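Phosphoribosyltransferase (Thermus thermophilus, PDB 1WD5) probably acts as a glycosyltransferase of the type I phosphoribosyltransferase family, though its substrate and reaction remain unassigned. Local coordinates at residues Leu30-Val35 against Glu197-Ile202; Val36-Val41 against Gly47-Val52. All blocks are in the same frame, centred on the assembly; numbering follows the deposited sequence.

Contact 1. Residues Leu30-Val35 against Glu197-Ile202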
# COMPACT_ATOMS: atom_id res chain seq x y z
N LEU A 30 -2.37 2.71 -1.22
CA LEU A 30 -2.73 1.56 -2.05
C LEU A 30 -4.08 1.87 -2.69
O LEU A 30 -4.98 2.37 -2.03
CB LEU A 30 -2.84 0.29 -1.20
CG LEU A 30 -1.55 -0.45 -0.82
CD1 LEU A 30 -0.65 0.45 0.01
CD2 LEU A 30 -1.91 -1.71 -0.04
N PRO A 31 -4.23 1.58 -3.99
CA PRO A 31 -5.49 1.84 -4.71
C PRO A 31 -6.61 0.97 -4.14
O PRO A 31 -6.35 -0.17 -3.76
CB PRO A 31 -5.16 1.44 -6.15
CG PRO A 31 -3.65 1.54 -6.22
CD PRO A 31 -3.22 1.00 -4.89
N ARG A 32 -7.83 1.49 -4.05
CA ARG A 32 -8.17 2.86 -4.44
C ARG A 32 -8.57 3.68 -3.22
O ARG A 32 -8.16 4.83 -3.08
CB ARG A 32 -9.31 2.86 -5.47
CG ARG A 32 -8.93 2.24 -6.82
CD ARG A 32 -9.95 2.55 -7.91
NE ARG A 32 -11.23 1.89 -7.70
CZ ARG A 32 -11.47 0.61 -7.97
NH1 ARG A 32 -10.51 -0.17 -8.47
NH2 ARG A 32 -12.68 0.10 -7.76
N GLY A 33 -9.36 3.09 -2.33
CA GLY A 33 -9.79 3.80 -1.13
C GLY A 33 -8.61 4.28 -0.30
O GLY A 33 -8.68 5.32 0.36
N GLY A 34 -7.52 3.51 -0.34
CA GLY A 34 -6.34 3.88 0.41
C GLY A 34 -5.74 5.21 -0.01
O GLY A 34 -5.08 5.88 0.79
N VAL A 35 -5.97 5.60 -1.26
CA VAL A 35 -5.43 6.86 -1.75
C VAL A 35 -6.11 8.03 -1.06
O VAL A 35 -5.50 9.07 -0.86
CB VAL A 35 -5.60 6.98 -3.29
CG1 VAL A 35 -5.13 8.35 -3.77
CG2 VAL A 35 -4.80 5.89 -3.99
N GLU A 197 -11.47 7.17 -11.54
CA GLU A 197 -11.56 8.60 -11.84
C GLU A 197 -11.38 9.41 -10.56
O GLU A 197 -10.79 10.49 -10.59
CB GLU A 197 -12.91 8.94 -12.48
CG GLU A 197 -13.17 8.25 -13.81
CD GLU A 197 -14.17 9.00 -14.68
OE1 GLU A 197 -15.07 9.66 -14.12
OE2 GLU A 197 -14.05 8.93 -15.93
N ASP A 198 -11.87 8.89 -9.43
CA ASP A 198 -11.70 9.60 -8.17
C ASP A 198 -10.21 9.61 -7.80
O ASP A 198 -9.69 10.61 -7.31
CB ASP A 198 -12.50 8.94 -7.04
CG ASP A 198 -14.01 9.07 -7.24
OD1 ASP A 198 -14.45 10.08 -7.81
OD2 ASP A 198 -14.75 8.16 -6.80
N VAL A 199 -9.52 8.49 -8.03
CA VAL A 199 -8.10 8.42 -7.73
C VAL A 199 -7.33 9.39 -8.62
O VAL A 199 -6.43 10.08 -8.16
CB VAL A 199 -7.53 7.00 -7.92
CG1 VAL A 199 -6.01 7.02 -7.76
CG2 VAL A 199 -8.15 6.06 -6.88
N GLU A 200 -7.71 9.45 -9.90
CA GLU A 200 -7.06 10.35 -10.84
C GLU A 200 -7.24 11.80 -10.43
O GLU A 200 -6.32 12.60 -10.55
CB GLU A 200 -7.63 10.15 -12.25
CG GLU A 200 -7.08 8.95 -13.00
CD GLU A 200 -7.67 8.82 -14.40
OE1 GLU A 200 -7.77 9.86 -15.10
OE2 GLU A 200 -8.03 7.69 -14.79
N ALA A 201 -8.44 12.13 -9.96
CA ALA A 201 -8.74 13.50 -9.52
C ALA A 201 -7.81 13.88 -8.37
O ALA A 201 -7.27 14.99 -8.32
CB ALA A 201 -10.18 13.59 -9.07
N ILE A 202 -7.61 12.95 -7.44
CA ILE A 202 -6.74 13.19 -6.30
C ILE A 202 -5.29 13.34 -6.75
O ILE A 202 -4.61 14.28 -6.34
CB ILE A 202 -6.84 12.04 -5.28
CG1 ILE A 202 -8.23 12.04 -4.65
CG2 ILE A 202 -5.77 12.20 -4.21
CD1 ILE A 202 -8.48 10.88 -3.72

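Contact 2. Residues Val36-Val41 against Gly47-Val52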
# COMPACT_ATOMS: atom_id res chain seq x y z
N VAL A 36 -7.37 7.86 -0.67
CA VAL A 36 -8.09 8.93 0.03
C VAL A 36 -7.47 9.14 1.41
O VAL A 36 -7.20 10.28 1.81
CB VAL A 36 -9.58 8.60 0.21
CG1 VAL A 36 -10.26 9.70 1.01
CG2 VAL A 36 -10.25 8.45 -1.15
N VAL A 37 -7.25 8.05 2.13
CA VAL A 37 -6.65 8.15 3.46
C VAL A 37 -5.25 8.74 3.32
O VAL A 37 -4.85 9.61 4.09
CB VAL A 37 -6.54 6.77 4.15
CG1 VAL A 37 -5.97 6.94 5.56
CG2 VAL A 37 -7.93 6.10 4.23
N ALA A 38 -4.50 8.26 2.32
CA ALA A 38 -3.14 8.71 2.08
C ALA A 38 -3.06 10.21 1.76
O ALA A 38 -2.16 10.92 2.24
CB ALA A 38 -2.52 7.91 0.93
N ASP A 39 -3.99 10.69 0.95
CA ASP A 39 -4.01 12.10 0.58
C ASP A 39 -4.21 12.97 1.82
O ASP A 39 -3.54 14.00 1.97
CB ASP A 39 -5.13 12.38 -0.42
CG ASP A 39 -5.19 13.84 -0.84
OD1 ASP A 39 -4.35 14.26 -1.65
OD2 ASP A 39 -6.08 14.56 -0.34
N GLU A 40 -5.12 12.57 2.70
CA GLU A 40 -5.37 13.35 3.91
C GLU A 40 -4.11 13.35 4.79
O GLU A 40 -3.76 14.38 5.36
CB GLU A 40 -6.56 12.75 4.68
CG GLU A 40 -7.05 13.59 5.88
CD GLU A 40 -7.54 14.98 5.48
OE1 GLU A 40 -8.06 15.14 4.35
OE2 GLU A 40 -7.41 15.91 6.30
N VAL A 41 -3.44 12.21 4.87
CA VAL A 41 -2.22 12.12 5.68
C VAL A 41 -1.15 13.05 5.11
O VAL A 41 -0.53 13.81 5.84
CB VAL A 41 -1.65 10.68 5.71
CG1 VAL A 41 -0.24 10.69 6.31
CG2 VAL A 41 -2.56 9.78 6.54
N GLY A 47 3.55 16.37 3.58
CA GLY A 47 4.30 15.46 2.74
C GLY A 47 3.84 15.49 1.29
O GLY A 47 3.12 16.40 0.87
N GLU A 48 4.24 14.47 0.54
CA GLU A 48 3.89 14.35 -0.87
C GLU A 48 3.10 13.07 -1.13
O GLU A 48 3.52 11.98 -0.74
CB GLU A 48 5.17 14.38 -1.71
CG GLU A 48 4.99 14.02 -3.17
CD GLU A 48 6.23 14.31 -3.99
OE1 GLU A 48 7.35 14.06 -3.49
OE2 GLU A 48 6.09 14.79 -5.14
N LEU A 49 1.97 13.19 -1.81
CA LEU A 49 1.11 12.04 -2.09
C LEU A 49 1.37 11.38 -3.44
O LEU A 49 1.59 12.05 -4.45
CB LEU A 49 -0.36 12.45 -2.00
CG LEU A 49 -1.49 11.45 -2.27
CD1 LEU A 49 -1.64 11.21 -3.75
CD2 LEU A 49 -1.21 10.15 -1.52
N ASP A 50 1.35 10.05 -3.44
CA ASP A 50 1.52 9.28 -4.66
C ASP A 50 0.87 7.93 -4.42
O ASP A 50 0.43 7.62 -3.31
CB ASP A 50 3.00 9.10 -5.03
CG ASP A 50 3.19 8.56 -6.45
OD1 ASP A 50 2.19 8.48 -7.20
OD2 ASP A 50 4.33 8.23 -6.83
N VAL A 51 0.79 7.12 -5.47
CA VAL A 51 0.18 5.82 -5.36
C VAL A 51 1.26 4.75 -5.51
O VAL A 51 2.26 4.97 -6.20
CB VAL A 51 -0.88 5.63 -6.46
CG1 VAL A 51 -0.23 5.77 -7.83
CG2 VAL A 51 -1.55 4.29 -6.32
N VAL A 52 1.06 3.61 -4.86
CA VAL A 52 2.00 2.52 -4.98
C VAL A 52 1.28 1.52 -5.87
O VAL A 52 0.15 1.13 -5.59
CB VAL A 52 2.37 1.89 -3.61
CG1 VAL A 52 1.13 1.44 -2.87
CG2 VAL A 52 3.33 0.73 -3.82

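Contact 1. Residues Leu30-Val35 against Glu197-Ile202
Val199 fits between Arg32 and Val35, giving one branch to each. Its CG2 meets the start of the arginine chain, 3.7 Å from Arg32 CB and 3.9 Å from Arg32 CG, the two side chains running nearly perpendicular. Its CG1 takes the other partner, lying 4.1 Å from Val35 CG2. The fork of Val35 is divided in the same way: with CG1 anti to the backbone N (chi1 176°), that methyl is carried to Ile202, where Val35 CG1 lies 3.9 Å from Ile202 CG2. No hydrogen bond joins the two segments; the closest approaches are between aliphatic carbons. The Arg32 chain bends at chi3 (-69°), and its NH2 forms a salt bridge with Glu193 while NE bonds to the carbonyl of Val194, just ahead of helix 196-204. The cis peptide joining Pro31 to Arg32, in the loop after strand 26-29, is consistent with the pyrophosphate-binding loop of type I phosphoribosyltransferases. Val35 N bonds to Arg32 O at 2.9 Å in the first turn of the helix. Helix 196-204 packs against this loop and first turn of helix 33-45, with Tyr109 of helix 88-112 touching both Arg32 and Val199, and Leu30 and Pro31 resting on strand 48-59.

Contact 2. Residues Val36-Val41 against Gly47-Val52
Leu49 reaches from its strand to the helix and meets two consecutive residues there, Ala38 and Asp39. The tight part is at Leu49 CD2, which lies 3.6 Å from Ala38 CB and 3.8 Å from the backbone Asp39 N. With CG anti to its own backbone N (chi1 179°), the leucine extends off the strand, and Leu49 CG comes within 3.9 Å of Asp39 CA. The looser part is the flank of Asp39, which lies across the leucine with OD1 4.1 Å from Leu49 CG. That carboxylate is buried yet well supplied: Arg43 and Arg7 form salt bridges to OD2, and Trp206 NE1 bonds to OD1, an arrangement likely to favour the charged form. An alanine in place of Leu49 would probably open a gap next to Ala38 and Asp39 and take away the branch that Trp206 and Leu203 touch. On partly exposed faces away from this packing, Glu40 of the helix pairs with Arg44 and Arg7, and Glu48 of the strand with Arg113 and Arg121. The chain leaves strand 26-29, runs through helix 33-45 and returns in the parallel neighbour 48-59, the beta-alpha-beta crossover of the Rossmann-like core found in type I phosphoribosyltransferases.

Helix 33-45 is common to both contacts, whose centres lie about 9 Å apart. Contact 2 is local, closing a beta-alpha-beta unit across a short connection; contact 1 joins segments with 161 residues between them and so encloses contact 2 along the chain. The two touch directly: Pro31 CG packs 3.5 Å from Val51 CG2, and Ile202 CG2 lies 3.6 Å from Asp39 OD1. The start of the helix, with the loop before it, meets helix 196-204, and the following turns meet strand 48-59 of the seven-stranded mixed sheet. It is an example of late sequence being folded back onto an early crossover, so that the C-terminal helix lies on the same side of the sheet as the crossover helix.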